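Local structure of esterase E25 (Uncultured bacterium, 4Q05) at residues L284-T294 / R310-S318; K100-H108 / V116-V124. The protein probably hydrolyses carboxylic esters as a dimeric bacterial esterase of the hormone-sensitive lipase family, with an alpha/beta hydrolase fold. One frame throughout, in Å; residues are numbered along the deposited sequence.

Contact 1: residues L284-T294 / R310-S318. With NA (sodium ion), chain C.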
loop_
_atom_site.group_PDB
_atom_site.type_symbol
_atom_site.label_atom_id
_atom_site.label_comp_id
_atom_site.label_asym_id
_atom_site.label_seq_id
_atom_site.Cartn_x
_atom_site.Cartn_y
_atom_site.Cartn_z
ATOM N N LEU A 284 -3.690 -13.398 -10.746
ATOM C CA LEU A 284 -2.770 -13.363 -9.608
ATOM C C LEU A 284 -2.228 -14.766 -9.321
ATOM O O LEU A 284 -1.098 -14.925 -8.854
ATOM C CB LEU A 284 -3.479 -12.835 -8.359
ATOM C CG LEU A 284 -2.664 -12.837 -7.064
ATOM C CD1 LEU A 284 -1.352 -12.055 -7.264
ATOM C CD2 LEU A 284 -3.475 -12.243 -5.933
ATOM N N TYR A 285 -3.047 -15.780 -9.589
ATOM C CA TYR A 285 -2.656 -17.165 -9.334
ATOM C C TYR A 285 -1.699 -17.709 -10.372
ATOM O O TYR A 285 -1.102 -18.772 -10.183
ATOM C CB TYR A 285 -3.885 -18.074 -9.207
ATOM C CG TYR A 285 -4.636 -17.771 -7.950
ATOM C CD1 TYR A 285 -4.113 -18.126 -6.721
ATOM C CD2 TYR A 285 -5.836 -17.080 -7.980
ATOM C CE1 TYR A 285 -4.769 -17.829 -5.560
ATOM C CE2 TYR A 285 -6.506 -16.771 -6.818
ATOM C CZ TYR A 285 -5.967 -17.150 -5.614
ATOM O OH TYR A 285 -6.614 -16.849 -4.448
ATOM N N GLY A 286 -1.551 -16.987 -11.474
ATOM C CA GLY A 286 -0.632 -17.420 -12.508
ATOM C C GLY A 286 0.770 -16.922 -12.215
ATOM O O GLY A 286 1.007 -16.229 -11.218
ATOM N N ASP A 287 1.695 -17.260 -13.103
ATOM C CA ASP A 287 3.091 -16.868 -12.976
ATOM C C ASP A 287 3.259 -15.401 -13.344
ATOM O O ASP A 287 2.736 -14.954 -14.358
ATOM C CB ASP A 287 3.946 -17.717 -13.917
ATOM C CG ASP A 287 5.429 -17.711 -13.542
ATOM O OD1 ASP A 287 5.862 -16.861 -12.729
ATOM O OD2 ASP A 287 6.161 -18.571 -14.074
ATOM N N LEU A 288 3.996 -14.656 -12.524
ATOM C CA LEU A 288 4.249 -13.244 -12.798
ATOM C C LEU A 288 5.718 -12.967 -13.116
ATOM O O LEU A 288 6.105 -11.822 -13.341
ATOM C CB LEU A 288 3.790 -12.379 -11.620
ATOM C CG LEU A 288 2.310 -12.522 -11.259
ATOM C CD1 LEU A 288 1.911 -11.521 -10.176
ATOM C CD2 LEU A 288 1.456 -12.325 -12.489
ATOM N N HIS A 289 6.544 -14.008 -13.144
ATOM C CA HIS A 289 7.923 -13.816 -13.568
ATOM C C HIS A 289 7.965 -13.300 -14.999
ATOM O O HIS A 289 7.156 -13.692 -15.833
ATOM C CB HIS A 289 8.734 -15.113 -13.473
ATOM C CG HIS A 289 9.004 -15.564 -12.072
ATOM N ND1 HIS A 289 8.121 -16.348 -11.358
ATOM C CD2 HIS A 289 10.068 -15.357 -11.257
ATOM C CE1 HIS A 289 8.627 -16.601 -10.164
ATOM N NE2 HIS A 289 9.805 -16.006 -10.076
ATOM N N GLY A 290 8.918 -12.422 -15.286
ATOM C CA GLY A 290 9.054 -11.894 -16.629
ATOM C C GLY A 290 8.188 -10.686 -16.910
ATOM O O GLY A 290 8.282 -10.094 -17.982
ATOM N N PHE A 291 7.338 -10.302 -15.963
ATOM C CA PHE A 291 6.496 -9.126 -16.191
ATOM C C PHE A 291 7.333 -7.869 -16.415
ATOM O O PHE A 291 8.388 -7.696 -15.815
ATOM C CB PHE A 291 5.487 -8.917 -15.045
ATOM C CG PHE A 291 4.133 -9.535 -15.308
ATOM C CD1 PHE A 291 4.020 -10.875 -15.657
ATOM C CD2 PHE A 291 2.979 -8.772 -15.216
ATOM C CE1 PHE A 291 2.776 -11.445 -15.907
ATOM C CE2 PHE A 291 1.737 -9.330 -15.456
ATOM C CZ PHE A 291 1.631 -10.675 -15.799
ATOM N N PRO A 292 6.853 -6.985 -17.292
ATOM C CA PRO A 292 7.459 -5.669 -17.484
ATOM C C PRO A 292 7.318 -4.869 -16.186
ATOM O O PRO A 292 6.540 -5.271 -15.326
ATOM C CB PRO A 292 6.564 -5.021 -18.558
ATOM C CG PRO A 292 5.698 -6.101 -19.094
ATOM C CD PRO A 292 5.579 -7.128 -18.015
ATOM N N PRO A 293 8.039 -3.749 -16.057
ATOM C CA PRO A 293 7.834 -2.887 -14.886
ATOM C C PRO A 293 6.369 -2.530 -14.763
ATOM O O PRO A 293 5.741 -2.168 -15.761
ATOM C CB PRO A 293 8.657 -1.641 -15.227
ATOM C CG PRO A 293 9.782 -2.181 -16.080
ATOM C CD PRO A 293 9.145 -3.271 -16.912
ATOM N N THR A 294 5.842 -2.621 -13.549
ATOM C CA THR A 294 4.418 -2.450 -13.312
ATOM C C THR A 294 4.140 -1.359 -12.267
ATOM O O THR A 294 4.828 -1.253 -11.250
ATOM C CB THR A 294 3.800 -3.788 -12.878
ATOM O OG1 THR A 294 3.970 -4.738 -13.935
ATOM C CG2 THR A 294 2.302 -3.658 -12.553
ATOM N N ARG A 310 -1.477 -7.654 -3.040
ATOM C CA ARG A 310 -1.081 -9.046 -3.244
ATOM C C ARG A 310 -0.392 -9.158 -4.582
ATOM O O ARG A 310 0.600 -9.862 -4.715
ATOM C CB ARG A 310 -2.277 -9.992 -3.180
ATOM C CG ARG A 310 -2.800 -10.227 -1.763
ATOM C CD ARG A 310 -4.106 -10.995 -1.801
ATOM N NE ARG A 310 -3.917 -12.318 -2.386
ATOM C CZ ARG A 310 -4.889 -13.062 -2.902
ATOM N NH1 ARG A 310 -6.138 -12.613 -2.929
ATOM N NH2 ARG A 310 -4.609 -14.249 -3.413
ATOM N N THR A 311 -0.895 -8.444 -5.580
ATOM C CA THR A 311 -0.268 -8.498 -6.895
ATOM C C THR A 311 1.093 -7.797 -6.876
ATOM O O THR A 311 2.064 -8.301 -7.427
ATOM C CB THR A 311 -1.157 -7.882 -7.991
ATOM O OG1 THR A 311 -2.375 -8.638 -8.110
ATOM C CG2 THR A 311 -0.421 -7.888 -9.317
ATOM N N HIS A 312 1.147 -6.634 -6.240
ATOM C CA HIS A 312 2.386 -5.888 -6.129
ATOM C C HIS A 312 3.455 -6.758 -5.471
ATOM O O HIS A 312 4.601 -6.803 -5.919
ATOM C CB HIS A 312 2.192 -4.615 -5.292
ATOM C CG HIS A 312 3.474 -3.909 -4.975
ATOM N ND1 HIS A 312 4.056 -3.944 -3.727
ATOM C CD2 HIS A 312 4.304 -3.178 -5.756
ATOM C CE1 HIS A 312 5.181 -3.247 -3.745
ATOM N NE2 HIS A 312 5.358 -2.778 -4.968
ATOM N N ILE A 313 3.067 -7.447 -4.406
ATOM C CA ILE A 313 4.018 -8.244 -3.645
ATOM C C ILE A 313 4.459 -9.424 -4.492
ATOM O O ILE A 313 5.642 -9.731 -4.551
ATOM C CB ILE A 313 3.435 -8.714 -2.290
ATOM C CG1 ILE A 313 3.299 -7.519 -1.334
ATOM C CG2 ILE A 313 4.331 -9.783 -1.644
ATOM C CD1 ILE A 313 4.662 -6.794 -1.061
ATOM N N LYS A 314 3.516 -10.073 -5.172
ATOM C CA LYS A 314 3.883 -11.229 -5.996
ATOM C C LYS A 314 4.825 -10.810 -7.123
ATOM O O LYS A 314 5.776 -11.521 -7.454
ATOM C CB LYS A 314 2.644 -11.970 -6.544
ATOM C CG LYS A 314 3.016 -13.291 -7.271
ATOM C CD LYS A 314 1.795 -14.155 -7.583
ATOM C CE LYS A 314 2.222 -15.504 -8.180
ATOM N NZ LYS A 314 1.068 -16.419 -8.389
ATOM N N LEU A 315 4.576 -9.648 -7.711
ATOM C CA LEU A 315 5.500 -9.120 -8.718
ATOM C C LEU A 315 6.898 -8.927 -8.136
ATOM O O LEU A 315 7.891 -9.414 -8.700
ATOM C CB LEU A 315 4.986 -7.799 -9.301
ATOM C CG LEU A 315 3.682 -7.914 -10.092
ATOM C CD1 LEU A 315 3.023 -6.567 -10.237
ATOM C CD2 LEU A 315 3.954 -8.525 -11.464
ATOM N N ARG A 316 6.985 -8.214 -7.014
ATOM C CA ARG A 316 8.288 -7.979 -6.389
ATOM C C ARG A 316 9.001 -9.290 -6.072
ATOM O O ARG A 316 10.192 -9.433 -6.315
ATOM C CB ARG A 316 8.151 -7.136 -5.121
ATOM C CG ARG A 316 7.606 -5.724 -5.363
ATOM C CD ARG A 316 8.504 -4.844 -6.252
ATOM N NE ARG A 316 9.806 -4.535 -5.663
ATOM C CZ ARG A 316 10.233 -3.309 -5.342
ATOM N NH1 ARG A 316 9.473 -2.240 -5.539
ATOM N NH2 ARG A 316 11.442 -3.144 -4.818
ATOM N N GLN A 317 8.260 -10.243 -5.532
ATOM C CA GLN A 317 8.821 -11.546 -5.199
ATOM C C GLN A 317 9.261 -12.299 -6.451
ATOM O O GLN A 317 10.057 -13.230 -6.376
ATOM C CB GLN A 317 7.820 -12.363 -4.375
ATOM C CG GLN A 317 7.684 -11.843 -2.947
ATOM C CD GLN A 317 6.586 -12.529 -2.161
ATOM O OE1 GLN A 317 5.828 -13.324 -2.695
ATOM N NE2 GLN A 317 6.478 -12.196 -0.888
ATOM N N SER A 318 8.762 -11.871 -7.606
ATOM C CA SER A 318 9.071 -12.556 -8.855
ATOM C C SER A 318 10.102 -11.764 -9.636
ATOM O O SER A 318 10.330 -12.008 -10.823
ATOM C CB SER A 318 7.801 -12.770 -9.687
ATOM O OG SER A 318 6.848 -13.507 -8.944
HETATM NA NA NA C . 2.420 -4.187 -1.527
HETATM O O HOH W 1 5.084 -15.363 -9.925
HETATM O O HOH W 2 11.133 -15.920 -7.620
HETATM O O HOH W 3 10.827 -11.395 -13.517
#
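Helix 305-317 of the alpha/beta hydrolase fold is gripped here by the loop that leads into strand 294-299, with Lys-314 reaching the 3-10 segment that ends at Tyr-285 and Gly-286 after it. The lysine chain is extended, with CG anti to the backbone N (chi1 -173°). This lets Lys-314 NZ donate hydrogen bonds to Leu-284 O (2.7 Å) and Gly-286 O (2.8 Å). The first bond lies in the carbonyl plane. In the second, NZ stands above the plane. The aliphatic part of Lys-314 is crossed at about a right angle by Leu-288, whose CD1 lies 3.6 Å from Lys-314 CG. Leu-288 CD1 also meets Leu-315 CD2 at 3.8 Å. Leu-284 CD2 sits over one face of the Arg-310 guanidinium, offset toward the rim and 3.4 Å from Arg-310 CZ, while Arg-310 NH1 forms a salt bridge with Asp-238. Farther along, Ser-318 meets His-289, in the type II beta turn from Leu-288 to Phe-291. Ser-318 CB lies over the centre of the His-289 ring, 3.7 Å from the centroid, a CH-pi contact. Asp-287 OD1 fixes that ring by accepting a hydrogen bond from His-289 ND1 in the ring plane at 2.7 Å. Asp-287 OD1 also accepts a bond from His-289 N, which makes an Asx turn. Water 1 bridges Leu-288 N and Ser-318 OG. On the same helix, His-312 ND1 binds a sodium ion together with Val-326 O of the second subunit.

Contact 2: residues K100-H108 / V116-V124; sequences KQLSVSVEH and VYYVTPVEV
Val-104 CG1 and Val-119 CG1 meet at 3.5 Å, tighter than a usual carbon contact, at the apolar heart of the contact, where the chain enters strand 105-111. In both valines chi1 is close to 180° (-177° and -179°), which turns each CG1 toward the other strand. Val-106 lies on the same face of the sheet as Val-119. Its CG1 touches Tyr-117 CD1 at 4.1 Å. Helix 151-160 covers these valines, with Ile-154, Ala-157 and Thr-158 against them. Farther along, His-108 and Tyr-117 form a non-hydrogen-bonded pair. His-108 ND1 stands over one face of the tyrosine ring, offset toward the rim, and is 3.3 Å from Tyr-117 CZ. The two ring planes are inclined at 51°.

The backbones run antiparallel, as the two arms of a beta hairpin. Ser-105 pairs with Thr-120, and Glu-107 with Tyr-118, each through two hydrogen bonds. Ser-105 N to Thr-120 O and Tyr-118 N to Glu-107 O are both 2.8 Å. The side chains of these four residues lie on the other face of the sheet. There water 5 links Ser-105 OG, Thr-120 OG1 and Tyr-118 O. At the far end Ser-103, with positive phi, closes helix 91-102 in a Schellman motif. Val-122 CG1 packs on Ser-103 CB at 3.5 Å. Water 4 donates to both Ser-103 O and Thr-120 O, so it extends the polar link past the last strand pair. The side of Val-106 and Val-119 is thus apolar and covered by helix 151-160. Backbone bonds join the strands, and water 5 links polar groups on the face of Ser-105, Glu-107, Tyr-118 and Thr-120.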
loop_
_atom_site.group_PDB
_atom_site.type_symbol
_atom_site.label_atom_id
_atom_site.label_comp_id
_atom_site.label_asym_id
_atom_site.label_seq_id
_atom_site.Cartn_x
_atom_site.Cartn_y
_atom_site.Cartn_z
ATOM N N LYS A 100 -14.350 17.263 -23.638
ATOM C CA LYS A 100 -14.537 18.636 -24.083
ATOM C C LYS A 100 -13.757 19.579 -23.183
ATOM O O LYS A 100 -13.014 20.433 -23.661
ATOM C CB LYS A 100 -16.016 19.018 -24.085
ATOM C CG LYS A 100 -16.851 18.266 -25.107
ATOM C CD LYS A 100 -18.322 18.668 -25.030
ATOM C CE LYS A 100 -18.520 20.128 -25.428
ATOM N NZ LYS A 100 -18.196 20.362 -26.868
ATOM N N GLN A 101 -13.914 19.408 -21.874
ATOM C CA GLN A 101 -13.285 20.315 -20.926
ATOM C C GLN A 101 -11.766 20.320 -21.047
ATOM O O GLN A 101 -11.130 21.358 -20.905
ATOM C CB GLN A 101 -13.692 19.977 -19.490
ATOM C CG GLN A 101 -13.131 20.959 -18.467
ATOM C CD GLN A 101 -12.913 20.346 -17.089
ATOM O OE1 GLN A 101 -13.306 19.202 -16.826
ATOM N NE2 GLN A 101 -12.278 21.111 -16.201
ATOM N N LEU A 102 -11.181 19.161 -21.312
ATOM C CA LEU A 102 -9.731 19.057 -21.310
ATOM C C LEU A 102 -9.133 19.042 -22.713
ATOM O O LEU A 102 -7.919 18.944 -22.882
ATOM C CB LEU A 102 -9.296 17.830 -20.512
ATOM C CG LEU A 102 -9.706 17.906 -19.039
ATOM C CD1 LEU A 102 -9.445 16.598 -18.317
ATOM C CD2 LEU A 102 -8.976 19.047 -18.360
ATOM N N SER A 103 -9.990 19.150 -23.720
ATOM C CA SER A 103 -9.514 19.172 -25.091
ATOM C C SER A 103 -8.866 17.837 -25.446
ATOM O O SER A 103 -7.807 17.792 -26.065
ATOM C CB SER A 103 -8.518 20.319 -25.284
ATOM O OG SER A 103 -9.165 21.571 -25.123
ATOM N N VAL A 104 -9.502 16.747 -25.037
ATOM C CA VAL A 104 -9.021 15.431 -25.399
ATOM C C VAL A 104 -9.826 14.947 -26.595
ATOM O O VAL A 104 -11.050 15.031 -26.608
ATOM C CB VAL A 104 -9.143 14.434 -24.229
ATOM C CG1 VAL A 104 -8.562 13.094 -24.628
ATOM C CG2 VAL A 104 -8.405 14.968 -23.014
ATOM N N SER A 105 -9.125 14.480 -27.619
ATOM C CA SER A 105 -9.777 13.913 -28.787
ATOM C C SER A 105 -10.088 12.458 -28.478
ATOM O O SER A 105 -9.197 11.708 -28.078
ATOM C CB SER A 105 -8.846 14.017 -30.000
ATOM O OG SER A 105 -9.207 13.103 -31.015
ATOM N N VAL A 106 -11.351 12.069 -28.642
ATOM C CA VAL A 106 -11.740 10.673 -28.494
ATOM C C VAL A 106 -12.418 10.168 -29.758
ATOM O O VAL A 106 -13.525 10.597 -30.098
ATOM C CB VAL A 106 -12.685 10.463 -27.309
ATOM C CG1 VAL A 106 -13.025 8.989 -27.183
ATOM C CG2 VAL A 106 -12.044 10.992 -26.024
ATOM N N GLU A 107 -11.760 9.252 -30.455
ATOM C CA GLU A 107 -12.236 8.845 -31.779
ATOM C C GLU A 107 -12.349 7.343 -31.905
ATOM O O GLU A 107 -11.366 6.626 -31.702
ATOM C CB GLU A 107 -11.302 9.368 -32.869
ATOM C CG GLU A 107 -11.326 10.889 -33.021
ATOM C CD GLU A 107 -12.591 11.399 -33.696
ATOM O OE1 GLU A 107 -13.436 10.573 -34.117
ATOM O OE2 GLU A 107 -12.738 12.629 -33.812
ATOM N N HIS A 108 -13.546 6.879 -32.254
ATOM C CA HIS A 108 -13.794 5.462 -32.428
ATOM C C HIS A 108 -13.096 4.970 -33.675
ATOM O O HIS A 108 -12.980 5.691 -34.663
ATOM C CB HIS A 108 -15.290 5.194 -32.567
ATOM C CG HIS A 108 -15.634 3.738 -32.637
ATOM N ND1 HIS A 108 -15.375 2.860 -31.606
ATOM C CD2 HIS A 108 -16.202 3.003 -33.620
ATOM C CE1 HIS A 108 -15.777 1.648 -31.948
ATOM N NE2 HIS A 108 -16.283 1.708 -33.165
ATOM N N VAL A 116 -12.031 0.077 -30.983
ATOM C CA VAL A 116 -11.054 0.823 -30.184
ATOM C C VAL A 116 -11.382 2.310 -30.139
ATOM O O VAL A 116 -12.141 2.809 -30.959
ATOM C CB VAL A 116 -9.619 0.671 -30.728
ATOM C CG1 VAL A 116 -9.211 -0.803 -30.733
ATOM C CG2 VAL A 116 -9.498 1.293 -32.132
ATOM N N TYR A 117 -10.795 3.016 -29.181
ATOM C CA TYR A 117 -10.914 4.462 -29.142
ATOM C C TYR A 117 -9.538 5.063 -29.078
ATOM O O TYR A 117 -8.742 4.712 -28.196
ATOM C CB TYR A 117 -11.755 4.914 -27.945
ATOM C CG TYR A 117 -13.205 4.557 -28.114
ATOM C CD1 TYR A 117 -14.070 5.398 -28.802
ATOM C CD2 TYR A 117 -13.699 3.358 -27.632
ATOM C CE1 TYR A 117 -15.399 5.054 -28.983
ATOM C CE2 TYR A 117 -15.020 3.011 -27.808
ATOM C CZ TYR A 117 -15.862 3.860 -28.480
ATOM O OH TYR A 117 -17.179 3.507 -28.655
ATOM N N TYR A 118 -9.257 5.950 -30.032
ATOM C CA TYR A 118 -8.021 6.711 -30.046
ATOM C C TYR A 118 -8.234 7.946 -29.192
ATOM O O TYR A 118 -9.110 8.751 -29.472
ATOM C CB TYR A 118 -7.660 7.131 -31.462
ATOM C CG TYR A 118 -7.291 5.970 -32.357
ATOM C CD1 TYR A 118 -8.271 5.246 -33.022
ATOM C CD2 TYR A 118 -5.959 5.598 -32.537
ATOM C CE1 TYR A 118 -7.935 4.187 -33.842
ATOM C CE2 TYR A 118 -5.618 4.539 -33.355
ATOM C CZ TYR A 118 -6.610 3.838 -34.002
ATOM O OH TYR A 118 -6.282 2.780 -34.820
ATOM N N VAL A 119 -7.427 8.078 -28.151
ATOM C CA VAL A 119 -7.597 9.124 -27.149
ATOM C C VAL A 119 -6.324 9.948 -27.155
ATOM O O VAL A 119 -5.269 9.478 -26.735
ATOM C CB VAL A 119 -7.857 8.525 -25.746
ATOM C CG1 VAL A 119 -8.065 9.641 -24.688
ATOM C CG2 VAL A 119 -9.076 7.603 -25.773
ATOM N N THR A 120 -6.420 11.161 -27.688
ATOM C CA THR A 120 -5.257 12.022 -27.866
ATOM C C THR A 120 -5.404 13.284 -27.024
ATOM O O THR A 120 -6.340 14.057 -27.221
ATOM C CB THR A 120 -5.103 12.435 -29.342
ATOM O OG1 THR A 120 -5.343 11.300 -30.179
ATOM C CG2 THR A 120 -3.709 12.975 -29.614
ATOM N N PRO A 121 -4.478 13.494 -26.078
ATOM C CA PRO A 121 -4.513 14.677 -25.213
ATOM C C PRO A 121 -3.888 15.859 -25.941
ATOM O O PRO A 121 -3.180 15.621 -26.908
ATOM C CB PRO A 121 -3.614 14.264 -24.051
ATOM C CG PRO A 121 -2.599 13.387 -24.676
ATOM C CD PRO A 121 -3.308 12.643 -25.799
ATOM N N VAL A 122 -4.129 17.090 -25.497
ATOM C CA VAL A 122 -3.531 18.247 -26.167
ATOM C C VAL A 122 -2.033 18.290 -25.963
ATOM O O VAL A 122 -1.303 18.835 -26.784
ATOM C CB VAL A 122 -4.104 19.584 -25.668
ATOM C CG1 VAL A 122 -5.293 19.999 -26.509
ATOM C CG2 VAL A 122 -4.466 19.494 -24.195
ATOM N N GLU A 123 -1.575 17.728 -24.854
ATOM C CA GLU A 123 -0.161 17.768 -24.541
ATOM C C GLU A 123 0.388 16.361 -24.384
ATOM O O GLU A 123 -0.008 15.627 -23.487
ATOM C CB GLU A 123 0.073 18.583 -23.265
ATOM C CG GLU A 123 1.532 18.758 -22.862
ATOM C CD GLU A 123 1.678 19.521 -21.546
ATOM O OE1 GLU A 123 0.686 20.144 -21.108
ATOM O OE2 GLU A 123 2.771 19.480 -20.943
ATOM N N VAL A 124 1.296 15.984 -25.274
ATOM C CA VAL A 124 2.003 14.723 -25.152
ATOM C C VAL A 124 3.439 15.031 -24.761
ATOM O O VAL A 124 4.090 15.859 -25.397
ATOM C CB VAL A 124 1.982 13.948 -26.478
ATOM C CG1 VAL A 124 2.832 12.702 -26.376
ATOM C CG2 VAL A 124 0.545 13.604 -26.869
HETATM O O HOH W 4 -6.526 16.968 -28.367
HETATM O O HOH W 5 -7.974 10.884 -30.931
#

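How the contacts relate
From the N terminus, contact 2 comes first. It closes the short hairpin loop between strands 105-111 and 114-120 and packs the end of helix 91-102 against the chain after strand 114-120. These strands lie at one end of the sheet, with 105-111 outermost in the chain. Contact 1 opens much later and closes a loop that contains strand 294-299 and the start of helix 305-317. It ties that helix to the loop preceding the strand, toward the other end of the sheet. The two loops lie in series and neither nest nor cross. The centres of contact 1 and contact 2 are about 31 Å apart. The nearest atoms of contact 1 and contact 2 are about 19 Å apart. Contact 1 lies beside the second subunit; contact 2 touches no other chain of the assembly.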